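PDB 6UTC: transcriptional activator ToxR from Vibrio vulnificus, which probably senses periplasmic signals such as bile salts, in interplay with its partner ToxS, and activates transcription from the membrane. Local coordinates for residues A[26-31]-A[60-65]; A[74-79]-A[87-92]. All coordinates share one frame; numbering follows the deposited sequence.

Interaction 1 of 2, residues A[26-31]-A[60-65]; sequences EVLTPL and PVKVIA
V27 and V63 stand side by side on the face of the sheet that helix 40-52 covers, and here the contact is tight. V63 holds CG1 between its backbone N and carbonyl carbon (chi1 62°), and this branch meets V27 CG2 at 3.6 Å, with I43 and V47 of the helix packed against the pair. The backbones run parallel and are laced alternately: V63 N binds E26 O, V63 O takes L28 N, and A65 N reaches L28 O at 2.8 Å. T29 extends the ladder with its side chain. T29 OG1, anti to the backbone N, donates to A65 O at 2.8 Å, almost in line with the carbonyl bond.

The face of E26, L28, K62 and I64 is looser toward E26 and K62, both partly exposed. L28 CD1 touches two aliphatic partners, K62 CD at 3.7 Å and I64 CD1 at 3.8 Å, but the end of the K62 chain leads away. No salt bridge forms with E26, whose OE2 stays 6.2 Å from K62 NZ. At this end V61 and K62 form a classic beta bulge opposite I78. Two parallel neighbouring strands joined through helix 40-52 are the hallmark of a beta-alpha-beta crossover.

Interaction 2 of 2, residues A[74-79]-A[87-92]; sequences ILNYIH and NVTLRI
H79 N donates to N87 OD1 at 2.8 Å, tilted 31° from the amide plane, at the loop end of a beta hairpin formed by strands 72-78 and 88-93. Alongside this bond, H79 CD2 brings the ring edge to within 3.4 Å of N87 OD1. Ring and amide slide past each other nearly coplanar, and a water accepts from N87 ND2 and donates to H79 O, so both ends of the amide are engaged. The imidazole has outside partners too: its NE2 is hydrogen-bonded to Y50 OH.

From this end the antiparallel ladder alternates as expected. Y77 and V88 form one hydrogen-bonded pair, with V88 N reaching Y77 O at a longer 3.2 Å, and L75 and L90 form the next, whose two bonds are straighter. Their side chains share the face turned to helix 40-52. There L90 CD1 approaches Y77 CE2 obliquely at 3.6 Å, and V88 CG2 touches the tyrosine's CB; Y50 stacks on the Y77 ring, and L75 and Y77 both touch C46, half of the C46-C103 disulfide.

On the opposite face N76 and T89 lie side by side, but N76 OD1 and T89 OG1 are modelled too close for their bond length to be trusted. I74 straddles its diagonal and direct neighbours. With CG1 anti to the carbonyl carbon (chi1 -49°), its CG2 lies anti to the backbone N, and there I74 CG2 rests on T89 CG2 at 3.5 Å, while I74 CD1 lies against R91 CG at 3.6 Å.

Read from the N terminus, the chain first lays down edge strand 16-22, turns back as strand 25-30, departs through helix 40-52 and returns at strand 62-67, where interaction 1 closes a long loop. Only then does interaction 2 open: strand 72-78 follows, and a short connection without helix or strand brings strand 88-93 back beside it. The two closures are therefore in series, neither crossing nor enclosing the other. Their inner strands, 62-67 and 72-78, are antiparallel neighbours, and the seam between them is probably bonded through V61 N to I78 O and I64 N to N76 O. Crossover and hairpin thus merge into one mixed sheet, with strand 88-93 at the other edge.

Interaction 1 of 2, residues A[26-31]-A[60-65]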
loop_
_atom_site.group_PDB
_atom_site.type_symbol
_atom_site.label_atom_id
_atom_site.label_comp_id
_atom_site.label_asym_id
_atom_site.label_seq_id
_atom_site.Cartn_x
_atom_site.Cartn_y
_atom_site.Cartn_z
ATOM N N GLU A 26 -4.614 -0.209 -7.160
ATOM C CA GLU A 26 -3.417 -0.621 -7.882
ATOM C C GLU A 26 -2.251 -0.622 -6.914
ATOM O O GLU A 26 -1.890 0.432 -6.387
ATOM C CB GLU A 26 -3.109 0.372 -8.994
ATOM C CG GLU A 26 -4.140 0.444 -10.076
ATOM C CD GLU A 26 -3.758 1.464 -11.126
ATOM O OE1 GLU A 26 -2.727 1.258 -11.800
ATOM O OE2 GLU A 26 -4.470 2.478 -11.258
ATOM N N VAL A 27 -1.640 -1.781 -6.700
ATOM C CA VAL A 27 -0.408 -1.860 -5.927
ATOM C C VAL A 27 0.742 -1.749 -6.914
ATOM O O VAL A 27 0.951 -2.645 -7.730
ATOM C CB VAL A 27 -0.325 -3.149 -5.106
ATOM C CG1 VAL A 27 0.978 -3.178 -4.322
ATOM C CG2 VAL A 27 -1.531 -3.258 -4.180
ATOM N N LEU A 28 1.479 -0.654 -6.826
ATOM C CA LEU A 28 2.501 -0.285 -7.795
ATOM C C LEU A 28 3.856 -0.206 -7.122
ATOM O O LEU A 28 3.950 0.027 -5.915
ATOM C CB LEU A 28 2.206 1.098 -8.372
ATOM C CG LEU A 28 0.873 1.271 -9.084
ATOM C CD1 LEU A 28 0.612 2.752 -9.326
ATOM C CD2 LEU A 28 0.884 0.505 -10.395
ATOM N N THR A 29 4.909 -0.395 -7.913
ATOM C CA THR A 29 6.265 -0.157 -7.441
ATOM C C THR A 29 7.045 0.437 -8.603
ATOM O O THR A 29 6.680 0.210 -9.760
ATOM C CB THR A 29 6.908 -1.451 -6.901
ATOM O OG1 THR A 29 8.104 -1.148 -6.179
ATOM C CG2 THR A 29 7.251 -2.433 -7.998
ATOM N N PRO A 30 8.085 1.228 -8.343
ATOM C CA PRO A 30 8.878 1.756 -9.456
ATOM C C PRO A 30 9.363 0.629 -10.364
ATOM O O PRO A 30 9.640 -0.487 -9.916
ATOM C CB PRO A 30 10.038 2.476 -8.756
ATOM C CG PRO A 30 9.455 2.893 -7.440
ATOM C CD PRO A 30 8.568 1.732 -7.043
ATOM N N LEU A 31 9.462 0.944 -11.661
ATOM C CA LEU A 31 9.724 -0.054 -12.701
ATOM C C LEU A 31 10.839 -1.010 -12.321
ATOM O O LEU A 31 10.698 -2.234 -12.430
ATOM C CB LEU A 31 10.094 0.647 -14.009
ATOM C CG LEU A 31 10.519 -0.293 -15.138
ATOM C CD1 LEU A 31 9.360 -1.184 -15.561
ATOM C CD2 LEU A 31 11.029 0.518 -16.318
ATOM N N PRO A 60 -8.576 4.594 -1.807
ATOM C CA PRO A 60 -7.356 4.998 -2.503
ATOM C C PRO A 60 -7.379 4.458 -3.917
ATOM O O PRO A 60 -7.948 3.398 -4.194
ATOM C CB PRO A 60 -6.247 4.337 -1.677
ATOM C CG PRO A 60 -6.909 3.123 -1.112
ATOM C CD PRO A 60 -8.308 3.572 -0.780
ATOM N N VAL A 61 -6.773 5.227 -4.823
ATOM C CA VAL A 61 -6.594 4.798 -6.205
ATOM C C VAL A 61 -5.472 3.775 -6.288
ATOM O O VAL A 61 -5.577 2.746 -6.971
ATOM C CB VAL A 61 -6.291 6.023 -7.095
ATOM C CG1 VAL A 61 -6.049 5.591 -8.539
ATOM C CG2 VAL A 61 -7.403 7.070 -7.006
ATOM N N LYS A 62 -4.382 4.038 -5.587
ATOM C CA LYS A 62 -3.198 3.221 -5.715
ATOM C C LYS A 62 -2.440 3.275 -4.414
ATOM O O LYS A 62 -2.660 4.149 -3.567
ATOM C CB LYS A 62 -2.317 3.678 -6.878
ATOM C CG LYS A 62 -1.928 5.116 -6.839
ATOM C CD LYS A 62 -1.547 5.566 -8.247
ATOM C CE LYS A 62 -1.345 7.064 -8.333
ATOM N NZ LYS A 62 -1.113 7.461 -9.751
ATOM N N VAL A 63 -1.559 2.303 -4.263
ATOM C CA VAL A 63 -0.611 2.258 -3.164
ATOM C C VAL A 63 0.749 1.940 -3.763
ATOM O O VAL A 63 0.884 0.996 -4.557
ATOM C CB VAL A 63 -1.027 1.285 -2.036
ATOM C CG1 VAL A 63 -1.106 -0.143 -2.504
ATOM C CG2 VAL A 63 -0.095 1.421 -0.835
ATOM N N ILE A 64 1.730 2.775 -3.457
ATOM C CA ILE A 64 3.085 2.602 -3.964
ATOM C C ILE A 64 3.880 1.893 -2.885
ATOM O O ILE A 64 4.015 2.404 -1.764
ATOM C CB ILE A 64 3.749 3.943 -4.303
ATOM C CG1 ILE A 64 2.791 4.859 -5.073
ATOM C CG2 ILE A 64 5.089 3.705 -5.033
ATOM C CD1 ILE A 64 2.321 4.319 -6.359
ATOM N N ALA A 65 4.421 0.734 -3.222
ATOM C CA ALA A 65 5.209 -0.068 -2.299
ATOM C C ALA A 65 6.686 0.059 -2.651
ATOM O O ALA A 65 7.069 -0.172 -3.802
ATOM C CB ALA A 65 4.784 -1.529 -2.403
#

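Interaction 2 of 2, residues A[74-79]-A[87-92]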
loop_
_atom_site.group_PDB
_atom_site.type_symbol
_atom_site.label_atom_id
_atom_site.label_comp_id
_atom_site.label_asym_id
_atom_site.label_seq_id
_atom_site.Cartn_x
_atom_site.Cartn_y
_atom_site.Cartn_z
ATOM N N ILE A 74 7.635 0.428 2.900
ATOM C CA ILE A 74 6.918 1.694 2.836
ATOM C C ILE A 74 5.732 1.529 1.899
ATOM O O ILE A 74 5.888 1.043 0.769
ATOM C CB ILE A 74 7.840 2.818 2.340
ATOM C CG1 ILE A 74 9.159 2.826 3.118
ATOM C CG2 ILE A 74 7.130 4.155 2.422
ATOM C CD1 ILE A 74 8.981 2.954 4.616
ATOM N N LEU A 75 4.544 1.919 2.358
ATOM C CA LEU A 75 3.352 1.946 1.514
ATOM C C LEU A 75 2.814 3.367 1.474
ATOM O O LEU A 75 2.522 3.952 2.523
ATOM C CB LEU A 75 2.275 1.012 2.063
ATOM C CG LEU A 75 2.617 -0.471 2.017
ATOM C CD1 LEU A 75 1.571 -1.297 2.755
ATOM C CD2 LEU A 75 2.754 -0.951 0.585
ATOM N N ASN A 76 2.681 3.915 0.280
ATOM C CA ASN A 76 2.150 5.260 0.092
ATOM C C ASN A 76 0.780 5.140 -0.564
ATOM O O ASN A 76 0.680 4.785 -1.746
ATOM C CB ASN A 76 3.114 6.099 -0.742
ATOM C CG ASN A 76 4.147 6.809 0.119
ATOM O OD1 ASN A 76 3.833 7.801 0.779
ATOM N ND2 ASN A 76 5.352 6.292 0.153
ATOM N N TYR A 77 -0.264 5.414 0.211
ATOM C CA TYR A 77 -1.632 5.382 -0.291
ATOM C C TYR A 77 -1.965 6.712 -0.940
ATOM O O TYR A 77 -1.837 7.768 -0.303
ATOM C CB TYR A 77 -2.589 5.121 0.864
ATOM C CG TYR A 77 -2.632 3.675 1.285
ATOM C CD1 TYR A 77 -3.477 2.786 0.651
ATOM C CD2 TYR A 77 -1.818 3.202 2.301
ATOM C CE1 TYR A 77 -3.527 1.455 1.018
ATOM C CE2 TYR A 77 -1.860 1.865 2.680
ATOM C CZ TYR A 77 -2.725 1.009 2.034
ATOM O OH TYR A 77 -2.772 -0.324 2.402
ATOM N N ILE A 78 -2.386 6.661 -2.194
ATOM C CA ILE A 78 -2.712 7.848 -2.967
ATOM C C ILE A 78 -4.201 7.826 -3.271
ATOM O O ILE A 78 -4.739 6.811 -3.738
ATOM C CB ILE A 78 -1.866 7.930 -4.247
ATOM C CG1 ILE A 78 -0.384 8.064 -3.873
ATOM C CG2 ILE A 78 -2.321 9.105 -5.110
ATOM C CD1 ILE A 78 0.582 7.823 -5.014
ATOM N N HIS A 79 -4.861 8.929 -2.968
ATOM C CA HIS A 79 -6.289 9.089 -3.189
ATOM C C HIS A 79 -6.548 9.951 -4.419
ATOM O O HIS A 79 -5.639 10.523 -5.019
ATOM C CB HIS A 79 -6.924 9.696 -1.936
ATOM C CG HIS A 79 -6.881 8.778 -0.760
ATOM N ND1 HIS A 79 -7.983 8.075 -0.322
ATOM C CD2 HIS A 79 -5.854 8.407 0.039
ATOM C CE1 HIS A 79 -7.634 7.318 0.705
ATOM N NE2 HIS A 79 -6.348 7.495 0.939
ATOM N N ASN A 87 -4.097 11.146 1.791
ATOM C CA ASN A 87 -2.894 10.430 1.378
ATOM C C ASN A 87 -2.007 10.182 2.586
ATOM O O ASN A 87 -1.803 11.072 3.417
ATOM C CB ASN A 87 -2.084 11.265 0.392
ATOM C CG ASN A 87 -2.772 11.441 -0.935
ATOM O OD1 ASN A 87 -3.780 10.802 -1.211
ATOM N ND2 ASN A 87 -2.222 12.304 -1.772
ATOM N N VAL A 88 -1.429 8.983 2.660
ATOM C CA VAL A 88 -0.569 8.651 3.786
ATOM C C VAL A 88 0.594 7.783 3.347
ATOM O O VAL A 88 0.479 6.950 2.437
ATOM C CB VAL A 88 -1.304 7.952 4.943
ATOM C CG1 VAL A 88 -2.258 8.887 5.623
ATOM C CG2 VAL A 88 -2.007 6.723 4.440
ATOM N N THR A 89 1.723 8.000 4.007
ATOM C CA THR A 89 2.841 7.076 3.994
ATOM C C THR A 89 2.781 6.246 5.264
ATOM O O THR A 89 2.753 6.802 6.372
ATOM C CB THR A 89 4.160 7.836 3.973
ATOM O OG1 THR A 89 4.183 8.733 2.869
ATOM C CG2 THR A 89 5.309 6.858 3.820
ATOM N N LEU A 90 2.769 4.926 5.106
ATOM C CA LEU A 90 2.770 3.993 6.221
ATOM C C LEU A 90 4.006 3.112 6.125
ATOM O O LEU A 90 4.540 2.881 5.042
ATOM C CB LEU A 90 1.529 3.088 6.178
ATOM C CG LEU A 90 0.142 3.730 6.081
ATOM C CD1 LEU A 90 -0.925 2.655 6.070
ATOM C CD2 LEU A 90 -0.075 4.707 7.223
ATOM N N ARG A 91 4.450 2.608 7.267
ATOM C CA ARG A 91 5.597 1.717 7.342
ATOM C C ARG A 91 5.158 0.443 8.043
ATOM O O ARG A 91 4.559 0.495 9.124
ATOM C CB ARG A 91 6.741 2.379 8.107
ATOM C CG ARG A 91 7.086 3.765 7.566
ATOM C CD ARG A 91 6.849 4.858 8.601
ATOM N NE ARG A 91 6.511 6.146 7.989
ATOM C CZ ARG A 91 7.381 6.923 7.351
ATOM N NH1 ARG A 91 8.646 6.541 7.227
ATOM N NH2 ARG A 91 6.987 8.080 6.835
ATOM N N ILE A 92 5.419 -0.698 7.424
ATOM C CA ILE A 92 5.076 -1.969 8.037
ATOM C C ILE A 92 6.333 -2.811 8.166
ATOM O O ILE A 92 7.273 -2.692 7.377
ATOM C CB ILE A 92 3.952 -2.725 7.294
ATOM C CG1 ILE A 92 4.406 -3.132 5.896
ATOM C CG2 ILE A 92 2.682 -1.870 7.228
ATOM C CD1 ILE A 92 3.399 -4.000 5.176
HETATM O O HOH W 1 -3.754 12.556 -4.308
#